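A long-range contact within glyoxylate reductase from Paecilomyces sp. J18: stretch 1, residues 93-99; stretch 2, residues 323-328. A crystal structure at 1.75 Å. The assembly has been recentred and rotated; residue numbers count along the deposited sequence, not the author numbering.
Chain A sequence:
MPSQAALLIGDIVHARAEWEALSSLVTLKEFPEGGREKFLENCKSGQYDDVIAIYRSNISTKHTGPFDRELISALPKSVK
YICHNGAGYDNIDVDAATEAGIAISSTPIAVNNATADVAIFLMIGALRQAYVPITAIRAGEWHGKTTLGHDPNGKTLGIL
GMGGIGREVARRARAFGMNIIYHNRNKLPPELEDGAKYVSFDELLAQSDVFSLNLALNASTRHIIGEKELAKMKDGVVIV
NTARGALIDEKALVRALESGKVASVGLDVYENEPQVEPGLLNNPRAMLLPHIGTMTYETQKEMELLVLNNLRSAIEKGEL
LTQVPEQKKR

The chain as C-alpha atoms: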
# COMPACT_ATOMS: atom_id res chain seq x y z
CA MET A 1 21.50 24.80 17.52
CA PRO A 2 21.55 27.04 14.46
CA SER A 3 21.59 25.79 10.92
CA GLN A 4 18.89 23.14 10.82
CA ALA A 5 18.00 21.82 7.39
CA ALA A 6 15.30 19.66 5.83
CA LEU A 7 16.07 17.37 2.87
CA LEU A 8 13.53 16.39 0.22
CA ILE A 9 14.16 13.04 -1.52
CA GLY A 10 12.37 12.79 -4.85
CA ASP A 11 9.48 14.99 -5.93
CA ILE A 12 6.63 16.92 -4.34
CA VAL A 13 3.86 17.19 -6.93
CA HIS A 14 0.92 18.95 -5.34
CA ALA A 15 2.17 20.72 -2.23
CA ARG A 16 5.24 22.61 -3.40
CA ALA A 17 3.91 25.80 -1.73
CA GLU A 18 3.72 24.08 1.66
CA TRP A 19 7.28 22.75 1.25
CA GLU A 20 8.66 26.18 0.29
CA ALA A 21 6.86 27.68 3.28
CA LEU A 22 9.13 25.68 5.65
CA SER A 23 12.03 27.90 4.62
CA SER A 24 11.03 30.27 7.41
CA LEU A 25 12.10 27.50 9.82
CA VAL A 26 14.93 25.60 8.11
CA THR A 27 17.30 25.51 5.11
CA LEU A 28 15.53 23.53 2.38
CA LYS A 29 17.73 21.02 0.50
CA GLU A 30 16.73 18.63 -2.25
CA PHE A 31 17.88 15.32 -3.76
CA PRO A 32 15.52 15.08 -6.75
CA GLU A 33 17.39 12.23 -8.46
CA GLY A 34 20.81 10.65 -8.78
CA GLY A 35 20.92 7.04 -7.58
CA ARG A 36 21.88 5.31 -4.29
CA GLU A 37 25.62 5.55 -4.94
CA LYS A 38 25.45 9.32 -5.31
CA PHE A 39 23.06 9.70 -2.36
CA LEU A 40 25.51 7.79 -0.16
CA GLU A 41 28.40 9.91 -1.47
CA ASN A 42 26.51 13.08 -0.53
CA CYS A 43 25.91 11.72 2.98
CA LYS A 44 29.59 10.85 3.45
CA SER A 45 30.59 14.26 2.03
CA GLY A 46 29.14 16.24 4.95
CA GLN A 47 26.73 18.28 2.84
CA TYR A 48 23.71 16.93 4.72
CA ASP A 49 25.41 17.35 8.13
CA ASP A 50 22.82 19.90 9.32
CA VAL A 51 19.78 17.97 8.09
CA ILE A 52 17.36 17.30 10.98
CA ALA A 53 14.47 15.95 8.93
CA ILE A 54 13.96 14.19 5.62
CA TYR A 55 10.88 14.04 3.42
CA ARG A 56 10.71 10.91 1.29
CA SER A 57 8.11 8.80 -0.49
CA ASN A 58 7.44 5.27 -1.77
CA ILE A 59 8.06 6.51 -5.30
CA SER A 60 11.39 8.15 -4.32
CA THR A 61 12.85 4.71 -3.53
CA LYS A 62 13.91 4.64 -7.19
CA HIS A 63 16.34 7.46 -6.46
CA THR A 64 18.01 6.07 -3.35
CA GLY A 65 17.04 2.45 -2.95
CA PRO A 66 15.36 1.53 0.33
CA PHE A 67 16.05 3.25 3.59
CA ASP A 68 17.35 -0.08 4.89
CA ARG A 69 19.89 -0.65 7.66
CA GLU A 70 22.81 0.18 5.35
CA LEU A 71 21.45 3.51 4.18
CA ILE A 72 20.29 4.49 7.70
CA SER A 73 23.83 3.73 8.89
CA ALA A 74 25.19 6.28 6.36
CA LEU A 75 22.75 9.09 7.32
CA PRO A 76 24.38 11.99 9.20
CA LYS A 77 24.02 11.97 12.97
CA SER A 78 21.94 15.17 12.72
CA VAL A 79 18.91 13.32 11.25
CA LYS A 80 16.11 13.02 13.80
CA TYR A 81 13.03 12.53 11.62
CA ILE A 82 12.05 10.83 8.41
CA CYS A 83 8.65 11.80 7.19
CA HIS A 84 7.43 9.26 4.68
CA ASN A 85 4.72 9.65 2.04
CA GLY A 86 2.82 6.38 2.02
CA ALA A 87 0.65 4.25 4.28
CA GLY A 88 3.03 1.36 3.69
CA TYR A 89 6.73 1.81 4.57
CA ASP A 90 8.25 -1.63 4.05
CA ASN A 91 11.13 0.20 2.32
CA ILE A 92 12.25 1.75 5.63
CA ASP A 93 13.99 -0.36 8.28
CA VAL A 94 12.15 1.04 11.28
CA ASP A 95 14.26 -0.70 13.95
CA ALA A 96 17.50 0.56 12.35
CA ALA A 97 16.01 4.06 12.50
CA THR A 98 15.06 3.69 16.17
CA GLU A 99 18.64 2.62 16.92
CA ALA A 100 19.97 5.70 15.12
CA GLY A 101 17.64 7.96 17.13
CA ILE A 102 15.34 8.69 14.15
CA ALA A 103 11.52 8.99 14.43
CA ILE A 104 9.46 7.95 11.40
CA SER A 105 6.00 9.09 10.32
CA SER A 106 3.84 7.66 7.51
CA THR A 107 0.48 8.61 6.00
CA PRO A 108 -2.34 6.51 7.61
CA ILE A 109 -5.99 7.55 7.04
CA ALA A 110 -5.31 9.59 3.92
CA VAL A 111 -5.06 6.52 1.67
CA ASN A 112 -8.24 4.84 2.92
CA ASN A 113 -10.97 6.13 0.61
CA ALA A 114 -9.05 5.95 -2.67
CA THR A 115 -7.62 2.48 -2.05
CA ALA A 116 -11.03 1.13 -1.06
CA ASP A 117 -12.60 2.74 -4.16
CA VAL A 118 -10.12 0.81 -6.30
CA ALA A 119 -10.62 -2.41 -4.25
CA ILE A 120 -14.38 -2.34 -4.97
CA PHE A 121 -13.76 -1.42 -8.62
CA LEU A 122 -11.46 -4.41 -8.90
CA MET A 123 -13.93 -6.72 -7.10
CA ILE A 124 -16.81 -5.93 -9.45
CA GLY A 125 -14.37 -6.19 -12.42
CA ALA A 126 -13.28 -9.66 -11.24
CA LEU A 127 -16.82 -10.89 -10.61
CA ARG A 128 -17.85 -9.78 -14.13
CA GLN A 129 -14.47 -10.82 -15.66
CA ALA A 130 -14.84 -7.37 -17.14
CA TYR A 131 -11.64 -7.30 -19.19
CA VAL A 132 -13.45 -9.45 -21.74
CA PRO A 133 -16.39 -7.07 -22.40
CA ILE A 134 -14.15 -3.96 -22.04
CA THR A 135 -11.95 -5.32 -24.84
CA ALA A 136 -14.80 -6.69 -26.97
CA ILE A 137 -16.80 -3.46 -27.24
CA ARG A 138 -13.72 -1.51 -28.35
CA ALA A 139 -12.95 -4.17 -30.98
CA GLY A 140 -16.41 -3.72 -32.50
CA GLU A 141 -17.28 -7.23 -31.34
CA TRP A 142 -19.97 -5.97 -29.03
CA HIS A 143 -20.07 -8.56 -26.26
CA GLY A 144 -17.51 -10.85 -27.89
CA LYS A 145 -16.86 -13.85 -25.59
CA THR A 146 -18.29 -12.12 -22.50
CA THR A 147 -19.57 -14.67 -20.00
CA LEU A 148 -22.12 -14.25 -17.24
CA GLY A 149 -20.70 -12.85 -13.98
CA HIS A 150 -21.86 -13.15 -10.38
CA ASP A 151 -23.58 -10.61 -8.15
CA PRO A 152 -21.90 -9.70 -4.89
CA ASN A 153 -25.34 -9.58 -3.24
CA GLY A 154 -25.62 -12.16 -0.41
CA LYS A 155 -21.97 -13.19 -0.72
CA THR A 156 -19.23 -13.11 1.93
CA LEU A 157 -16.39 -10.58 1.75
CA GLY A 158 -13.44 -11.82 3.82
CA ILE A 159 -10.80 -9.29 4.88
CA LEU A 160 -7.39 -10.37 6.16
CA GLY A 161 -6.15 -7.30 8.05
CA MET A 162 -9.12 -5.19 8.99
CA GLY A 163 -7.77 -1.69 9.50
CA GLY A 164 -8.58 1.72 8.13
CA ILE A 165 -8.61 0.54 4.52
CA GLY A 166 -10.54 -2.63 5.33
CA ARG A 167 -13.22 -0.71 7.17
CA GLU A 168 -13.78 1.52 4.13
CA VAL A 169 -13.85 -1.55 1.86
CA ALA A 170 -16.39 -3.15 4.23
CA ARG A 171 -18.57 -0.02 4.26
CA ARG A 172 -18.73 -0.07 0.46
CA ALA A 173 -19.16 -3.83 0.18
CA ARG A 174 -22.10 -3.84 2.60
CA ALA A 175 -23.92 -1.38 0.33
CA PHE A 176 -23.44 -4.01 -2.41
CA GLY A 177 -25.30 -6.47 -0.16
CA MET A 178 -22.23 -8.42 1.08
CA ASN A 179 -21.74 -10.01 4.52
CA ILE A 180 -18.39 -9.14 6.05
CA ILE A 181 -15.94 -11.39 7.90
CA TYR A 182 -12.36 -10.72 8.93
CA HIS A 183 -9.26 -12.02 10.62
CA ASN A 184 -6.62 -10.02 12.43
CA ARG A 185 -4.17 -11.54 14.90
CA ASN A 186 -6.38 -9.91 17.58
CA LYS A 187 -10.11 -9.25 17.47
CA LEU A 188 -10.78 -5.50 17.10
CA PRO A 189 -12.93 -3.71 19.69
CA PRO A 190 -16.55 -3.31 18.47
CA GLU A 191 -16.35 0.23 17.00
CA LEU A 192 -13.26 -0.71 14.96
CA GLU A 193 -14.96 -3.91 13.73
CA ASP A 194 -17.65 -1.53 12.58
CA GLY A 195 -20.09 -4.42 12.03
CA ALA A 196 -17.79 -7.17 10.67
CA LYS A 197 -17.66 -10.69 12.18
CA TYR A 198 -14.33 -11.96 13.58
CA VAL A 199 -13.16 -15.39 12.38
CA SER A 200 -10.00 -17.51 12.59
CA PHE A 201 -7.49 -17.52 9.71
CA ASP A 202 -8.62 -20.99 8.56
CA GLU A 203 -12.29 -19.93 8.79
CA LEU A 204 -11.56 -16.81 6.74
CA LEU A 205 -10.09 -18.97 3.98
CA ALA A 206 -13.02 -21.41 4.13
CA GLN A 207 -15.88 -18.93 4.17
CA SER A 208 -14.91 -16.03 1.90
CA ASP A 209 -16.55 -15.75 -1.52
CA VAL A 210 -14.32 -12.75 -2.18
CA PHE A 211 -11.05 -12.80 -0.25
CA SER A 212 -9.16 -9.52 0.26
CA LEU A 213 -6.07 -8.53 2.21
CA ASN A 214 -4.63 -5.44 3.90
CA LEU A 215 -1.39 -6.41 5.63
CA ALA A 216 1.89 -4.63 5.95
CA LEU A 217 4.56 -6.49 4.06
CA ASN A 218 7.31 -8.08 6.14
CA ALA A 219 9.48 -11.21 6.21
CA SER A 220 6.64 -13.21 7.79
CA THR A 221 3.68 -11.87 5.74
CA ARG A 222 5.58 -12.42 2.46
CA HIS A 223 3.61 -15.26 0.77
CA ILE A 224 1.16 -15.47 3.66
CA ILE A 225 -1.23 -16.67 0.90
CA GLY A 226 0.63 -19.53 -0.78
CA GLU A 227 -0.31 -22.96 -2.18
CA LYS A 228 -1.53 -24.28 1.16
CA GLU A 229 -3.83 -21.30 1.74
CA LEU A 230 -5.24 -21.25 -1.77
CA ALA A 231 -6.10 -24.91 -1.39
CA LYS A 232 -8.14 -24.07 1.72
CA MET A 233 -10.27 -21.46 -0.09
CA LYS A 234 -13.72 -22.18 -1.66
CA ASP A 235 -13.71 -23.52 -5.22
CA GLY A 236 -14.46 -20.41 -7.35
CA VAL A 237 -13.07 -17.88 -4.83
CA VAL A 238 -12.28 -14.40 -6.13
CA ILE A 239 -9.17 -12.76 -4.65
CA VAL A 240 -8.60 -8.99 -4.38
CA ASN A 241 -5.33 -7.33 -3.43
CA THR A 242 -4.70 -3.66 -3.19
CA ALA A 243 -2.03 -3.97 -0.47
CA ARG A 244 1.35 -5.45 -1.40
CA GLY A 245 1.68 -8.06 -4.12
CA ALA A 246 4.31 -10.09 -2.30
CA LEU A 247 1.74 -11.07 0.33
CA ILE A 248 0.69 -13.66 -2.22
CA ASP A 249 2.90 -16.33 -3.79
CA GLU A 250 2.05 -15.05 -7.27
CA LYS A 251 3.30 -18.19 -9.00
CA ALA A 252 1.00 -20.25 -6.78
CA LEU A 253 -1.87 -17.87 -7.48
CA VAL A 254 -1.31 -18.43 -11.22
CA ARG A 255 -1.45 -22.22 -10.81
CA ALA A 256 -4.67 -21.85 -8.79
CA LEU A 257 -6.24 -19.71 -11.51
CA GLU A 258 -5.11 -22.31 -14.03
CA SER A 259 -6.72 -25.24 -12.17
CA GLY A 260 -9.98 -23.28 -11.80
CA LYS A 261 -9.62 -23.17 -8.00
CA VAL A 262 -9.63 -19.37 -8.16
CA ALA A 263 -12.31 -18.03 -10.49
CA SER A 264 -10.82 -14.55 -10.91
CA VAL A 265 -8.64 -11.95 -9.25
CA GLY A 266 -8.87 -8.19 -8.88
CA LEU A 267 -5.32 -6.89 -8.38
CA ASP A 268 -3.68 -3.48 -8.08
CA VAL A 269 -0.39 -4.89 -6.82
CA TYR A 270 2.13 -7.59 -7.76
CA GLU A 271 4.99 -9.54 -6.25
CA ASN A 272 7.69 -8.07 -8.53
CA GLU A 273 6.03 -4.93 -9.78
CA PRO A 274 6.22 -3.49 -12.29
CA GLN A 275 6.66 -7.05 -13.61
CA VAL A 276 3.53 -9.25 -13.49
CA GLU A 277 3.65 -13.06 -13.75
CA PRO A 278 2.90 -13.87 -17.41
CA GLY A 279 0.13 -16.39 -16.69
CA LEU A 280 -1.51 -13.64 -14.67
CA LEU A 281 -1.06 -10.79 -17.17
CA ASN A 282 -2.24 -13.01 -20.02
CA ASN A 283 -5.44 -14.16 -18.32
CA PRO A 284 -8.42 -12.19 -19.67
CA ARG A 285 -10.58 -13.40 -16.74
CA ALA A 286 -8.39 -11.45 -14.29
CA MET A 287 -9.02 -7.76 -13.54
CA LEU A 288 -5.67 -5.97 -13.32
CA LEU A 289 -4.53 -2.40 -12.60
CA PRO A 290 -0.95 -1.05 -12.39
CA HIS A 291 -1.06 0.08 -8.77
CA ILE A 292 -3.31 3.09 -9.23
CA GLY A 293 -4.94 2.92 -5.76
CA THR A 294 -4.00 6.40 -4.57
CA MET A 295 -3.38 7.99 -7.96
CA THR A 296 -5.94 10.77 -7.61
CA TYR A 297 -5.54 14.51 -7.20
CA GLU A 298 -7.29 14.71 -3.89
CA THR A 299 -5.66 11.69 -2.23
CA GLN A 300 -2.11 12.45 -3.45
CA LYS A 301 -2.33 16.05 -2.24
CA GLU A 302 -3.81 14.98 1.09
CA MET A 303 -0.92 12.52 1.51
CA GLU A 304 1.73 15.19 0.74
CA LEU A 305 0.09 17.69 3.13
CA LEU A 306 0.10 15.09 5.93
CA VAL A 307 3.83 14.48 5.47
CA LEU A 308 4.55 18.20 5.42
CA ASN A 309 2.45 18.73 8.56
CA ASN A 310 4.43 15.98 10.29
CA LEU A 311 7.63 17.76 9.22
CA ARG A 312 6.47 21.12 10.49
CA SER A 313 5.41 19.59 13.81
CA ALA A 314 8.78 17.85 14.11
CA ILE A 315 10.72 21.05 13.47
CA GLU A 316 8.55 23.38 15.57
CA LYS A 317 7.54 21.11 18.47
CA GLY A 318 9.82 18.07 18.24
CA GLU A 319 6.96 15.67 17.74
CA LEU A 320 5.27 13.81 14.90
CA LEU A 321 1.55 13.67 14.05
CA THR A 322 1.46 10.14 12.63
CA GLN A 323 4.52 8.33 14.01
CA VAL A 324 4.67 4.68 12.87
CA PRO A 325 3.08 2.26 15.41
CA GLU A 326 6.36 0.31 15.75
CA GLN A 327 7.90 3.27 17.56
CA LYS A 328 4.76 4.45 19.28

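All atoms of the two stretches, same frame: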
# COMPACT_ATOMS: atom_id res chain seq x y z
N ASP A 93 13.71 0.54 7.17
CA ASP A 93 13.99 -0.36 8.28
C ASP A 93 13.75 0.40 9.57
O ASP A 93 14.64 1.09 10.10
CB ASP A 93 15.44 -0.80 8.20
CG ASP A 93 15.79 -1.85 9.23
OD1 ASP A 93 15.19 -1.87 10.35
OD2 ASP A 93 16.69 -2.65 8.93
N VAL A 94 12.53 0.30 10.08
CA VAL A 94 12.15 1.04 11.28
C VAL A 94 13.03 0.79 12.52
O VAL A 94 13.40 1.72 13.21
CB VAL A 94 10.66 0.85 11.59
CG1 VAL A 94 10.29 1.57 12.89
CG2 VAL A 94 9.79 1.34 10.39
N ASP A 95 13.36 -0.46 12.83
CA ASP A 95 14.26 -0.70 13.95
C ASP A 95 15.64 -0.07 13.77
O ASP A 95 16.23 0.47 14.74
CB ASP A 95 14.39 -2.21 14.23
CG ASP A 95 13.10 -2.82 14.76
OD1 ASP A 95 12.19 -2.05 15.13
OD2 ASP A 95 13.00 -4.06 14.84
N ALA A 96 16.21 -0.14 12.56
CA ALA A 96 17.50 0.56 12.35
C ALA A 96 17.38 2.06 12.64
O ALA A 96 18.27 2.68 13.28
CB ALA A 96 18.05 0.31 10.91
N ALA A 97 16.26 2.65 12.20
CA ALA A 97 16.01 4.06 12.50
C ALA A 97 15.93 4.36 13.99
O ALA A 97 16.53 5.32 14.47
CB ALA A 97 14.75 4.55 11.78
N THR A 98 15.20 3.52 14.72
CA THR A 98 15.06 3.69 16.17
C THR A 98 16.45 3.68 16.82
O THR A 98 16.78 4.55 17.64
CB THR A 98 14.18 2.57 16.75
OG1 THR A 98 12.86 2.70 16.19
CG2 THR A 98 14.11 2.66 18.29
N GLU A 99 17.28 2.74 16.39
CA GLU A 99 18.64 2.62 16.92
C GLU A 99 19.51 3.86 16.65
O GLU A 99 20.39 4.22 17.45
CB GLU A 99 19.32 1.39 16.35
CG GLU A 99 18.71 0.10 16.81
CD GLU A 99 19.33 -1.08 16.09
OE1 GLU A 99 20.42 -0.89 15.49
OE2 GLU A 99 18.73 -2.19 16.11
N GLN A 323 3.35 9.21 13.81
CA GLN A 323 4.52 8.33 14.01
C GLN A 323 4.12 6.87 13.81
O GLN A 323 3.03 6.45 14.24
CB GLN A 323 5.08 8.52 15.39
CG GLN A 323 6.40 7.74 15.61
CD GLN A 323 7.10 8.10 16.91
OE1 GLN A 323 6.47 8.58 17.85
NE2 GLN A 323 8.41 7.86 16.97
N VAL A 324 4.97 6.09 13.14
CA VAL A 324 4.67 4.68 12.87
C VAL A 324 4.43 3.90 14.18
O VAL A 324 5.09 4.14 15.18
CB VAL A 324 5.78 4.03 12.04
CG1 VAL A 324 5.86 4.68 10.64
CG2 VAL A 324 7.15 4.09 12.77
N PRO A 325 3.45 2.96 14.17
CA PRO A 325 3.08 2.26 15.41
C PRO A 325 4.24 1.45 16.01
O PRO A 325 4.31 1.32 17.23
CB PRO A 325 1.92 1.32 14.97
CG PRO A 325 1.98 1.28 13.46
CD PRO A 325 2.54 2.63 13.06
N GLU A 326 5.15 0.95 15.19
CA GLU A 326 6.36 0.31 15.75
C GLU A 326 7.10 1.13 16.80
O GLU A 326 7.66 0.58 17.75
CB GLU A 326 7.35 -0.10 14.66
CG GLU A 326 6.82 -1.14 13.73
CD GLU A 326 6.01 -0.55 12.59
OE1 GLU A 326 5.49 0.57 12.73
OE2 GLU A 326 5.89 -1.21 11.55
N GLN A 327 7.12 2.46 16.64
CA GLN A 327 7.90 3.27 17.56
C GLN A 327 7.01 3.88 18.61
O GLN A 327 7.49 4.53 19.53
CB GLN A 327 8.64 4.41 16.82
CG GLN A 327 9.60 3.95 15.72
CD GLN A 327 10.37 5.11 15.12
OE1 GLN A 327 9.79 6.18 14.91
NE2 GLN A 327 11.68 4.92 14.89
N LYS A 328 5.71 3.68 18.49
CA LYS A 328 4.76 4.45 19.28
C LYS A 328 4.08 3.60 20.36
O LYS A 328 4.71 2.77 21.02
CB LYS A 328 3.72 5.08 18.34
CG LYS A 328 2.99 6.33 18.87
CD LYS A 328 2.03 6.85 17.80
CE LYS A 328 1.08 7.92 18.34
NZ LYS A 328 0.31 8.62 17.25

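The contact sets the first turns of a helix, V94 to E99, against an irregular segment near the chain's C-terminus, at least 229 residues away in sequence. The backbones stay well apart: the nearest CA atoms are those of T98 and Q327 at 7.3 Å and of V94 and E326 at 7.4 Å. That spacing leaves the contact to side chains, and about 210 Å² is buried, both sides summed. The start of the helix is held by its own bonds. D93 sits at the N-cap, where its OD1 accepts from A96 N at 3.0 Å, and A97 N donates to D93 O at 3.1 Å. One turn separates V94 from T98, so both point toward stretch 2, with A97 beside them.

Stretch 2 enters with Q323, which touches nothing in the helix but supports a residue that does: its NE2 donates to Q327 OE1 at 3.0 Å. V324 follows, buried and directed toward the helix, and its CG2 lies 4.0 Å from V94 CG1, a plain apolar contact between branched side chains. P325 is out of reach; its role here is in the backbone, where the chain turns. Q327 N donates to V324 O and K328 N to P325 O, each pair 3.0 Å apart, and this local folding carries E326 and Q327 past the helix.

E326 is exposed, yet its CB comes within 3.8 Å of V94 CG1. The contact uses the aliphatic base of the side chain, while the carboxylate lies farther from the valine, with OE1 hydrogen-bonded elsewhere in the structure.

Q327 does the most varied work. Its CA-to-CB bond points sideways, but the side chain, m at chi1 and t at chi2, extends until its end comes close to the helix. Along the way Q327 CG passes 3.8 Å from V94 CG1, so the same valine methyl meets V324, E326 and Q327. At the tip, Q327 NE2 donates to T98 OG1 at 2.8 Å, with an N-H...acceptor angle of 155°, the one hydrogen bond between the stretches. Q327 NE2 also lies 4.4 Å from A97 CB, where the small alanine side chain adds a light contact. The amide is thus held at both ends, its oxygen by Q323 and its nitrogen by T98. K328 ends the stretch out of reach of the helix.

The rule to read here is economical: V94, buried, supplies the apolar centre, meeting V324, E326 and Q327, and a glutamine braced within its own segment adds a directional bond one helical turn farther on.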